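Local structure of uncharacterized protein (Mannheimia succiniciproducens, 3KG4) at residues A[64-69]-A[107-112]; A[30-35]-A[58-63]; A[43-48]-A[139-144]; A[52-57]-A[121-126]. The protein processes CRISPR precursor transcripts into crRNA as a metal-independent Cas5d endoribonuclease of a bacterial antiviral defence system. All blocks are in the same frame, centred on the assembly; numbering follows the deposited sequence.

Contact 1: residues A[64-69]-A[107-112]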
# COMPACT_ATOMS: atom_id res chain seq x y z
N ILE A 64 -2.28 14.09 -6.83
CA ILE A 64 -2.45 14.25 -5.40
C ILE A 64 -3.42 15.41 -5.13
O ILE A 64 -3.10 16.57 -5.43
CB ILE A 64 -1.05 14.46 -4.72
CG1 ILE A 64 -0.15 13.25 -5.05
CG2 ILE A 64 -1.20 14.61 -3.18
CD1 ILE A 64 1.29 13.36 -4.61
N ARG A 65 -4.60 15.09 -4.59
CA ARG A 65 -5.64 16.09 -4.32
C ARG A 65 -6.37 15.81 -3.01
O ARG A 65 -6.61 14.66 -2.68
CB ARG A 65 -6.65 16.15 -5.45
CG ARG A 65 -6.08 16.97 -6.61
CD ARG A 65 -6.99 17.03 -7.81
NE ARG A 65 -7.70 15.76 -8.03
CZ ARG A 65 -8.99 15.56 -7.79
NH1 ARG A 65 -9.75 16.54 -7.29
NH2 ARG A 65 -9.51 14.37 -8.02
N PHE A 66 -6.75 16.88 -2.31
CA PHE A 66 -7.29 16.79 -0.95
C PHE A 66 -8.66 17.43 -0.87
O PHE A 66 -9.00 18.33 -1.66
CB PHE A 66 -6.38 17.51 0.02
CG PHE A 66 -5.05 16.88 0.19
CD1 PHE A 66 -4.88 15.80 1.03
CD2 PHE A 66 -3.92 17.39 -0.45
CE1 PHE A 66 -3.64 15.23 1.21
CE2 PHE A 66 -2.70 16.77 -0.28
CZ PHE A 66 -2.56 15.72 0.56
N GLU A 67 -9.47 16.95 0.07
CA GLU A 67 -10.77 17.56 0.37
C GLU A 67 -10.99 17.45 1.87
O GLU A 67 -10.69 16.40 2.47
CB GLU A 67 -11.87 16.83 -0.42
CG GLU A 67 -13.30 17.36 -0.29
CD GLU A 67 -14.32 16.44 -1.01
OE1 GLU A 67 -14.14 16.14 -2.21
OE2 GLU A 67 -15.29 15.99 -0.38
N SER A 68 -11.45 18.53 2.51
CA SER A 68 -11.94 18.45 3.88
C SER A 68 -13.36 17.83 3.88
O SER A 68 -14.26 18.35 3.21
CB SER A 68 -11.99 19.83 4.55
OG SER A 68 -12.35 19.70 5.91
N VAL A 69 -13.56 16.75 4.63
CA VAL A 69 -14.84 16.03 4.67
C VAL A 69 -15.30 15.80 6.11
O VAL A 69 -14.48 15.80 7.04
CB VAL A 69 -14.74 14.65 3.96
CG1 VAL A 69 -14.34 14.80 2.48
CG2 VAL A 69 -13.79 13.73 4.70
N ALA A 107 -14.05 17.22 11.29
CA ALA A 107 -13.63 17.06 9.89
C ALA A 107 -12.21 16.47 9.74
O ALA A 107 -11.38 16.54 10.65
CB ALA A 107 -13.74 18.40 9.13
N ALA A 108 -11.94 15.91 8.58
CA ALA A 108 -10.62 15.39 8.23
C ALA A 108 -10.29 15.84 6.82
O ALA A 108 -11.19 16.02 5.99
CB ALA A 108 -10.61 13.87 8.27
N THR A 109 -9.00 16.01 6.56
CA THR A 109 -8.54 16.34 5.22
C THR A 109 -7.99 15.06 4.58
O THR A 109 -7.01 14.52 5.01
CB THR A 109 -7.54 17.49 5.23
OG1 THR A 109 -8.19 18.63 5.81
CG2 THR A 109 -7.12 17.83 3.80
N VAL A 110 -8.67 14.61 3.53
CA VAL A 110 -8.43 13.30 2.95
C VAL A 110 -8.07 13.44 1.47
O VAL A 110 -8.33 14.48 0.83
CB VAL A 110 -9.68 12.42 3.10
CG1 VAL A 110 -10.12 12.38 4.60
CG2 VAL A 110 -10.81 12.90 2.19
N LEU A 111 -7.40 12.41 0.97
CA LEU A 111 -7.13 12.33 -0.46
C LEU A 111 -8.39 12.03 -1.18
O LEU A 111 -9.27 11.30 -0.68
CB LEU A 111 -6.08 11.25 -0.74
CG LEU A 111 -4.67 11.57 -0.26
CD1 LEU A 111 -3.84 10.28 -0.20
CD2 LEU A 111 -3.95 12.65 -1.15
N LYS A 112 -8.49 12.56 -2.39
CA LYS A 112 -9.59 12.26 -3.26
C LYS A 112 -9.10 11.59 -4.55
O LYS A 112 -8.10 12.02 -5.13
CB LYS A 112 -10.32 13.57 -3.59
CG LYS A 112 -11.50 13.43 -4.47
CD LYS A 112 -12.14 14.80 -4.72
CE LYS A 112 -13.51 14.63 -5.36
NZ LYS A 112 -14.50 14.21 -4.32
O HOH W 1 -5.44 12.31 -4.90
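Lys112, Arg65 and Glu67 bury the most surface where the strand of 107-112 pairs with 64-69. Lys112 leaves the backbone with CG anti to its N (chi1 -179°) and stays extended as far as CE. A bend at the last torsion then turns NZ onto Glu67 OE1 at 2.9 Å, a salt bridge that uses the carboxylate's syn lone pair. The bridge is diagonal, because the residue paired with Glu67 is Val110, and Glu67 reaches it with an extended chain of its own. On the other side of the Lys112 chain lies Arg65, whose NH1 comes to 3.9 Å from Lys112 CD without a polar link; its guanidinium forms a salt bridge with Asp113 through NH2. Backbone bonds tie the same residues: Lys112 N donates to Arg65 O at 2.8 Å, Glu67 and Val110 exchange a reciprocal pair, and Val69 and Ala108 do likewise. A water accepts from Arg65 N at 2.9 Å and also bonds to Lys112 O. Away from these polar ends, Leu111 CD2 sits over one face of the Phe66 ring, 4.0 Å from its centroid and 29° off the normal, a CH-pi contact. Val69 CG2 meets Val110 CG1 at 3.9 Å. The strand axes run at 146°, clearly antiparallel. Strand 107-112 also bonds through its backbone to Ala16, Arg27 and Ser29. The two strands are an antiparallel pair, consecutive among the modelled strands and consistent with a hairpin whose connection is mostly unmodelled, in a small mixed sheet beside the main one.

Contact 2: residues A[30-35]-A[58-63]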
# COMPACT_ATOMS: atom_id res chain seq x y z
N TYR A 30 -1.43 11.83 4.68
CA TYR A 30 -0.25 11.89 3.89
C TYR A 30 -0.65 12.04 2.42
O TYR A 30 -1.82 11.82 2.05
CB TYR A 30 0.52 10.63 4.05
CG TYR A 30 1.38 10.50 5.26
CD1 TYR A 30 2.47 11.35 5.47
CD2 TYR A 30 1.19 9.46 6.14
CE1 TYR A 30 3.31 11.18 6.57
CE2 TYR A 30 2.03 9.28 7.24
CZ TYR A 30 3.09 10.16 7.43
OH TYR A 30 3.94 10.00 8.49
N ASP A 31 0.32 12.43 1.60
CA ASP A 31 0.08 12.65 0.17
C ASP A 31 -0.16 11.38 -0.61
O ASP A 31 -0.79 11.45 -1.67
CB ASP A 31 1.29 13.38 -0.49
CG ASP A 31 1.47 14.77 -0.01
OD1 ASP A 31 0.77 15.20 0.93
OD2 ASP A 31 2.30 15.50 -0.63
N VAL A 32 0.32 10.26 -0.10
CA VAL A 32 0.21 8.95 -0.75
C VAL A 32 0.09 7.88 0.33
O VAL A 32 0.34 8.11 1.52
CB VAL A 32 1.48 8.62 -1.60
CG1 VAL A 32 1.76 9.75 -2.70
CG2 VAL A 32 2.72 8.50 -0.70
N ILE A 33 -0.23 6.68 -0.13
CA ILE A 33 -0.26 5.52 0.74
C ILE A 33 1.11 5.19 1.36
O ILE A 33 2.18 5.31 0.73
CB ILE A 33 -0.87 4.30 -0.05
CG1 ILE A 33 -1.14 3.13 0.89
CG2 ILE A 33 0.09 3.87 -1.15
CD1 ILE A 33 -2.10 2.07 0.34
N THR A 34 1.08 4.83 2.65
CA THR A 34 2.24 4.40 3.37
C THR A 34 2.48 2.93 3.10
O THR A 34 1.55 2.21 2.74
CB THR A 34 2.03 4.58 4.89
OG1 THR A 34 0.82 3.89 5.28
CG2 THR A 34 1.90 6.10 5.26
N PRO A 35 3.74 2.46 3.29
CA PRO A 35 4.04 1.04 3.25
C PRO A 35 3.15 0.28 4.24
O PRO A 35 2.66 -0.79 3.94
CB PRO A 35 5.50 0.99 3.70
CG PRO A 35 6.05 2.38 3.20
CD PRO A 35 4.94 3.30 3.41
N ILE A 58 5.77 1.58 -4.56
CA ILE A 58 4.42 2.11 -4.65
C ILE A 58 4.37 3.01 -5.87
O ILE A 58 5.05 4.04 -5.91
CB ILE A 58 4.05 2.96 -3.37
CG1 ILE A 58 4.08 2.06 -2.11
CG2 ILE A 58 2.75 3.65 -3.58
CD1 ILE A 58 4.22 2.85 -0.78
N TYR A 59 3.57 2.63 -6.86
CA TYR A 59 3.30 3.45 -8.02
C TYR A 59 2.11 4.34 -7.77
O TYR A 59 1.03 3.84 -7.45
CB TYR A 59 2.98 2.59 -9.23
CG TYR A 59 4.06 1.65 -9.65
CD1 TYR A 59 4.90 1.93 -10.73
CD2 TYR A 59 4.27 0.45 -8.97
CE1 TYR A 59 5.88 1.00 -11.14
CE2 TYR A 59 5.25 -0.44 -9.33
CZ TYR A 59 6.03 -0.18 -10.44
OH TYR A 59 6.98 -1.14 -10.77
N VAL A 60 2.29 5.64 -7.95
CA VAL A 60 1.24 6.62 -7.72
C VAL A 60 0.70 7.07 -9.05
O VAL A 60 1.42 7.72 -9.82
CB VAL A 60 1.77 7.87 -6.98
CG1 VAL A 60 0.64 8.85 -6.77
CG2 VAL A 60 2.37 7.48 -5.68
N LEU A 61 -0.59 6.79 -9.28
CA LEU A 61 -1.20 6.88 -10.62
C LEU A 61 -1.99 8.15 -10.87
O LEU A 61 -2.16 8.56 -12.01
CB LEU A 61 -2.12 5.66 -10.84
CG LEU A 61 -1.45 4.31 -10.69
CD1 LEU A 61 -2.45 3.19 -10.96
CD2 LEU A 61 -0.26 4.23 -11.64
N LYS A 62 -2.49 8.78 -9.81
CA LYS A 62 -3.40 9.87 -9.98
C LYS A 62 -2.91 11.12 -9.23
O LYS A 62 -2.22 11.00 -8.23
CB LYS A 62 -4.79 9.47 -9.52
CG LYS A 62 -5.51 8.56 -10.51
CD LYS A 62 -6.92 8.29 -10.06
CE LYS A 62 -7.89 8.15 -11.21
NZ LYS A 62 -9.23 7.63 -10.75
N PRO A 63 -3.23 12.31 -9.75
CA PRO A 63 -2.78 13.54 -9.12
C PRO A 63 -3.20 13.61 -7.65
O PRO A 63 -4.27 13.15 -7.30
CB PRO A 63 -3.47 14.65 -9.94
CG PRO A 63 -3.95 13.97 -11.18
CD PRO A 63 -4.22 12.57 -10.81
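Ile58 has CG1 anti to its carbonyl carbon (chi1 -63°) and an extended second torsion, which carries CD1 out towards the backbone of the 30-35 loop, while its CG2 branch turns to Ile33. In Ile33, CG1 is anti to the backbone N (chi1 -170°), which leaves CG2 between the backbone N and the carbonyl carbon, where it meets Ile58. The two methyls, Ile33 CG2 and Ile58 CG2, come to 3.6 Å with the side chains crossing at a slant. Ile58 CD1 lies 3.5 Å from Ile33 O and 4.1 Å from Pro35 N, so this methyl rests against the backbone just before and at the start of helix 35-45. Further along, Val32 CG1 touches Val60 CG2 at 3.8 Å, with the two valines at about a right angle. No hydrogen bond joins the segments, and all six touching residues are buried: the contact is held by apolar packing alone. Ile215 lies against both Val32 and Val60. Thr34 serves as N-cap of helix 35-45, its OG1 bonded to Ala37 N. The geometry places the start of that helix over strand 51-60, as in the split beta-alpha-beta unit of a ferredoxin-like fold, the fold of the RAMP proteins.

Contact 3: residues A[43-48]-A[139-144]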
# COMPACT_ATOMS: atom_id res chain seq x y z
N SER A 43 -2.34 -8.03 3.43
CA SER A 43 -2.65 -8.96 4.50
C SER A 43 -4.15 -9.27 4.61
O SER A 43 -4.51 -10.38 4.98
CB SER A 43 -2.12 -8.41 5.82
OG SER A 43 -0.75 -8.20 5.72
N ALA A 44 -5.01 -8.30 4.26
CA ALA A 44 -6.47 -8.46 4.23
C ALA A 44 -6.92 -9.46 3.16
O ALA A 44 -7.91 -10.19 3.35
CB ALA A 44 -7.14 -7.12 3.98
N ILE A 45 -6.18 -9.49 2.05
CA ILE A 45 -6.37 -10.51 1.01
C ILE A 45 -5.76 -11.86 1.41
O ILE A 45 -6.43 -12.89 1.36
CB ILE A 45 -5.83 -10.01 -0.36
CG1 ILE A 45 -6.61 -8.76 -0.81
CG2 ILE A 45 -5.94 -11.13 -1.41
CD1 ILE A 45 -5.99 -7.97 -1.99
N HIS A 46 -4.53 -11.91 1.86
CA HIS A 46 -3.97 -13.16 2.33
C HIS A 46 -2.88 -12.91 3.31
O HIS A 46 -1.94 -12.15 3.05
CB HIS A 46 -3.42 -14.04 1.20
CG HIS A 46 -2.75 -15.29 1.68
ND1 HIS A 46 -3.43 -16.29 2.34
CD2 HIS A 46 -1.45 -15.67 1.64
CE1 HIS A 46 -2.58 -17.25 2.66
NE2 HIS A 46 -1.37 -16.90 2.26
N TRP A 47 -2.99 -13.58 4.45
CA TRP A 47 -1.93 -13.56 5.40
C TRP A 47 -1.96 -14.83 6.23
O TRP A 47 -3.03 -15.41 6.41
CB TRP A 47 -2.07 -12.36 6.33
CG TRP A 47 -0.93 -12.25 7.24
CD1 TRP A 47 0.31 -11.79 6.93
CD2 TRP A 47 -0.89 -12.61 8.61
NE1 TRP A 47 1.12 -11.84 8.01
CE2 TRP A 47 0.41 -12.33 9.07
CE3 TRP A 47 -1.82 -13.14 9.51
CZ2 TRP A 47 0.80 -12.55 10.39
CZ3 TRP A 47 -1.43 -13.36 10.81
CH2 TRP A 47 -0.14 -13.07 11.24
N LYS A 48 -0.79 -15.25 6.68
CA LYS A 48 -0.62 -16.32 7.65
C LYS A 48 0.66 -15.98 8.42
O LYS A 48 1.53 -15.30 7.87
CB LYS A 48 -0.52 -17.70 6.95
N GLU A 139 0.93 -17.90 -4.50
CA GLU A 139 -0.18 -18.47 -5.30
C GLU A 139 -1.57 -18.26 -4.66
O GLU A 139 -2.51 -17.87 -5.33
CB GLU A 139 0.06 -19.98 -5.55
N MET A 140 -1.69 -18.47 -3.35
CA MET A 140 -2.97 -18.21 -2.63
C MET A 140 -3.36 -16.72 -2.67
O MET A 140 -4.54 -16.38 -2.91
CB MET A 140 -2.88 -18.71 -1.19
CG MET A 140 -4.21 -18.61 -0.37
SD MET A 140 -4.40 -19.79 1.04
CE MET A 140 -2.76 -20.48 1.32
N PHE A 141 -2.38 -15.82 -2.49
CA PHE A 141 -2.68 -14.39 -2.58
C PHE A 141 -3.26 -14.07 -3.94
O PHE A 141 -4.28 -13.41 -4.06
CB PHE A 141 -1.44 -13.51 -2.34
CG PHE A 141 -1.70 -12.05 -2.61
CD1 PHE A 141 -2.14 -11.21 -1.57
CD2 PHE A 141 -1.59 -11.53 -3.89
CE1 PHE A 141 -2.43 -9.89 -1.81
CE2 PHE A 141 -1.86 -10.19 -4.14
CZ PHE A 141 -2.32 -9.38 -3.11
N LYS A 142 -2.60 -14.55 -4.99
CA LYS A 142 -3.04 -14.19 -6.33
C LYS A 142 -4.43 -14.76 -6.60
O LYS A 142 -5.28 -14.10 -7.18
CB LYS A 142 -2.02 -14.69 -7.38
CG LYS A 142 -0.64 -14.09 -7.22
CD LYS A 142 0.41 -14.91 -7.96
CE LYS A 142 0.57 -14.43 -9.37
NZ LYS A 142 1.64 -13.39 -9.43
N ARG A 143 -4.66 -15.99 -6.14
CA ARG A 143 -5.92 -16.67 -6.44
C ARG A 143 -7.06 -15.87 -5.81
O ARG A 143 -7.98 -15.46 -6.50
CB ARG A 143 -5.89 -18.09 -5.90
CG ARG A 143 -6.87 -19.03 -6.57
CD ARG A 143 -6.43 -20.48 -6.38
NE ARG A 143 -6.05 -20.78 -4.99
CZ ARG A 143 -4.85 -21.22 -4.58
NH1 ARG A 143 -4.66 -21.44 -3.28
NH2 ARG A 143 -3.84 -21.46 -5.42
N ARG A 144 -6.95 -15.63 -4.50
CA ARG A 144 -7.88 -14.74 -3.78
C ARG A 144 -8.07 -13.38 -4.43
O ARG A 144 -9.19 -12.89 -4.52
CB ARG A 144 -7.42 -14.49 -2.36
CG ARG A 144 -7.35 -15.69 -1.46
CD ARG A 144 -8.05 -15.34 -0.15
NE ARG A 144 -7.46 -15.97 1.02
CZ ARG A 144 -8.02 -15.91 2.23
NH1 ARG A 144 -7.44 -16.50 3.27
NH2 ARG A 144 -9.18 -15.26 2.41
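Two helices that are consistent with those of the ferredoxin-like fold of RAMP proteins meet here: Ile45, the last residue of helix 35-45, and His46 just after it touch Met140, Phe141 and Arg144 of helix 135-146. His46 holds CG anti to its backbone N (chi1 175°), which sends the imidazole towards the second helix. Met140 covers one face of that ring, with CG 3.9 Å from the centroid and 25° off the normal in a CH-pi contact. Its SD approaches obliquely, 4.2 Å from the same centroid. Next to the histidine in the chain, Ile45 CB lies 3.7 Å from Phe141 CE1, and the Phe141 ring in turn meets Trp53 edge-to-face. Arg144 runs past Ile45 in the opposite direction and lays one face of its guanidinium over Ile45 O. Although Arg144 NE is 3.3 Å from Ile45 O, the angle is too poor for a hydrogen bond. The imidazole is fixed instead through NE2, bonded to His137 ND1, while its own ND1 is buried without a partner. No hydrogen bond therefore crosses between the segments; dispersion carries the contact, and the positive guanidinium probably has a favourable charge-dipole interaction with the carbonyl at the C-terminal, negative end of helix 35-45.

Contact 4: residues A[52-57]-A[121-126]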
# COMPACT_ATOMS: atom_id res chain seq x y z
N ASN A 52 5.44 -12.55 6.12
CA ASN A 52 5.24 -11.10 6.21
C ASN A 52 5.37 -10.56 4.80
O ASN A 52 6.23 -11.02 4.02
CB ASN A 52 6.27 -10.43 7.15
CG ASN A 52 5.89 -10.55 8.64
OD1 ASN A 52 6.76 -10.76 9.50
ND2 ASN A 52 4.59 -10.43 8.95
N TRP A 53 4.46 -9.66 4.45
CA TRP A 53 4.52 -8.95 3.18
C TRP A 53 5.50 -7.80 3.28
O TRP A 53 5.42 -6.97 4.22
CB TRP A 53 3.17 -8.42 2.80
CG TRP A 53 2.21 -9.44 2.44
CD1 TRP A 53 1.07 -9.75 3.09
CD2 TRP A 53 2.27 -10.29 1.29
NE1 TRP A 53 0.39 -10.75 2.41
CE2 TRP A 53 1.13 -11.11 1.32
CE3 TRP A 53 3.19 -10.44 0.24
CZ2 TRP A 53 0.89 -12.09 0.34
CZ3 TRP A 53 2.96 -11.41 -0.71
CH2 TRP A 53 1.81 -12.20 -0.67
N VAL A 54 6.42 -7.72 2.33
CA VAL A 54 7.38 -6.61 2.32
C VAL A 54 7.10 -5.71 1.10
O VAL A 54 7.13 -6.20 -0.02
CB VAL A 54 8.82 -7.17 2.31
CG1 VAL A 54 9.88 -6.03 2.14
CG2 VAL A 54 9.05 -7.99 3.58
N ILE A 55 6.85 -4.41 1.33
CA ILE A 55 6.51 -3.51 0.23
C ILE A 55 7.82 -3.08 -0.44
O ILE A 55 8.77 -2.64 0.24
CB ILE A 55 5.73 -2.27 0.70
CG1 ILE A 55 4.49 -2.68 1.52
CG2 ILE A 55 5.21 -1.45 -0.48
CD1 ILE A 55 3.58 -3.67 0.83
N ASP A 56 7.86 -3.19 -1.76
CA ASP A 56 9.05 -2.81 -2.54
C ASP A 56 8.85 -1.50 -3.29
O ASP A 56 9.76 -0.64 -3.34
CB ASP A 56 9.40 -3.93 -3.51
CG ASP A 56 9.73 -5.21 -2.81
OD1 ASP A 56 10.61 -5.19 -1.93
OD2 ASP A 56 9.08 -6.25 -3.11
N LYS A 57 7.73 -1.35 -3.95
CA LYS A 57 7.47 -0.13 -4.71
C LYS A 57 6.02 0.29 -4.55
O LYS A 57 5.14 -0.55 -4.45
CB LYS A 57 7.79 -0.35 -6.20
CG LYS A 57 9.27 -0.66 -6.52
CD LYS A 57 9.45 -0.89 -8.01
CE LYS A 57 10.95 -1.02 -8.45
NZ LYS A 57 10.87 -1.33 -9.93
N HIS A 121 6.83 -8.46 -2.05
CA HIS A 121 7.15 -9.87 -2.00
C HIS A 121 6.92 -10.40 -0.58
O HIS A 121 6.69 -9.62 0.38
CB HIS A 121 8.61 -10.09 -2.45
CG HIS A 121 9.63 -9.52 -1.53
ND1 HIS A 121 10.04 -8.20 -1.59
CD2 HIS A 121 10.33 -10.08 -0.53
CE1 HIS A 121 10.95 -7.99 -0.65
NE2 HIS A 121 11.13 -9.12 0.02
N ALA A 122 6.96 -11.72 -0.43
CA ALA A 122 6.79 -12.38 0.87
C ALA A 122 8.14 -12.80 1.46
O ALA A 122 9.05 -13.17 0.72
CB ALA A 122 5.84 -13.61 0.72
N VAL A 123 8.27 -12.70 2.78
CA VAL A 123 9.41 -13.25 3.51
C VAL A 123 8.83 -14.24 4.52
O VAL A 123 7.70 -14.05 4.98
CB VAL A 123 10.24 -12.16 4.23
CG1 VAL A 123 9.42 -11.43 5.30
CG2 VAL A 123 11.50 -12.76 4.88
N MET A 124 9.59 -15.31 4.80
CA MET A 124 9.18 -16.31 5.78
C MET A 124 9.57 -15.79 7.15
O MET A 124 10.62 -15.18 7.30
CB MET A 124 9.86 -17.67 5.53
CG MET A 124 9.70 -18.20 4.11
SD MET A 124 8.05 -18.17 3.48
CE MET A 124 7.21 -19.22 4.67
N THR A 125 8.70 -15.98 8.13
CA THR A 125 8.97 -15.60 9.53
C THR A 125 9.61 -16.76 10.31
O THR A 125 9.61 -17.90 9.85
CB THR A 125 7.67 -15.15 10.26
OG1 THR A 125 6.76 -16.26 10.40
CG2 THR A 125 6.98 -14.04 9.50
N SER A 126 10.13 -16.47 11.50
CA SER A 126 10.68 -17.52 12.38
C SER A 126 9.62 -18.56 12.81
O SER A 126 9.98 -19.65 13.28
CB SER A 126 11.27 -16.90 13.64
OG SER A 126 10.24 -16.31 14.42
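The His121 imidazole carries Val54 on one face and Asp56 at its edge. Val54 CB stands 4.0 Å from the ring centroid, 24° off the normal, a CH-pi contact offset toward the rim, with the two side chains pointing the same way. At the edge, His121 ND1 donates to Asp56 OD2 at 2.7 Å, an almost straight bond (172°) received on the syn lone pair. The carboxylate and imidazole planes are 5° apart, so the bond lies nearly in the plane of both groups; with Val54 on a face, it probably restrains the ring's rotation. Asp56 and Lys57 form a classic beta bulge opposite Glu119, and the aspartate rises from that irregularity. On the other face of the sheet the Trp53 indole presents its edge to His121 O, 3.6 Å from CE3, while its CZ3 meets Ala122 CB at 3.9 Å. Reciprocal backbone bonds join Asn52 with Val123 and Val54 with His121, leaving Trp53 and Ala122 as the non-hydrogen-bonded pair between them. Val54 CG2 also packs on Val123 CG1 at 3.9 Å, and Asn52 OD1 approaches Thr125 CG2 at 3.3 Å. Thr125 OG1 bonds to Pro49 O. The two strands are adjacent inside the large antiparallel sheet, 114-124 having 7-13 on its far side and 51-60 having 214-216. Trp53 rests against Leu42 and Ser43 of helix 35-45, and its NE1 bonds to His46 O.

Contacts 2 and 4 share strand 51-60, their centres about 19 Å apart. Contacts 3 and 4, about 13 Å apart between centres, touch where helices 35-45 and 135-146 meet that strand. Contact 1, about 30 Å between centres from contacts 3 and 4, packs against contact 2 through Asp31. Along the chain contact 1 is nested within contact 4, itself within contact 3; contact 2 crosses both outer loops. The strand order 4-1-3-2 with two helices is consistent with the ferredoxin-like fold of RAMP proteins, here within a seven-strand antiparallel sheet. Contact 1 lies in a smaller sheet, two of whose strands fall in the chain between 51-60 and 114-124 and two between 7-13 and helix 35-45.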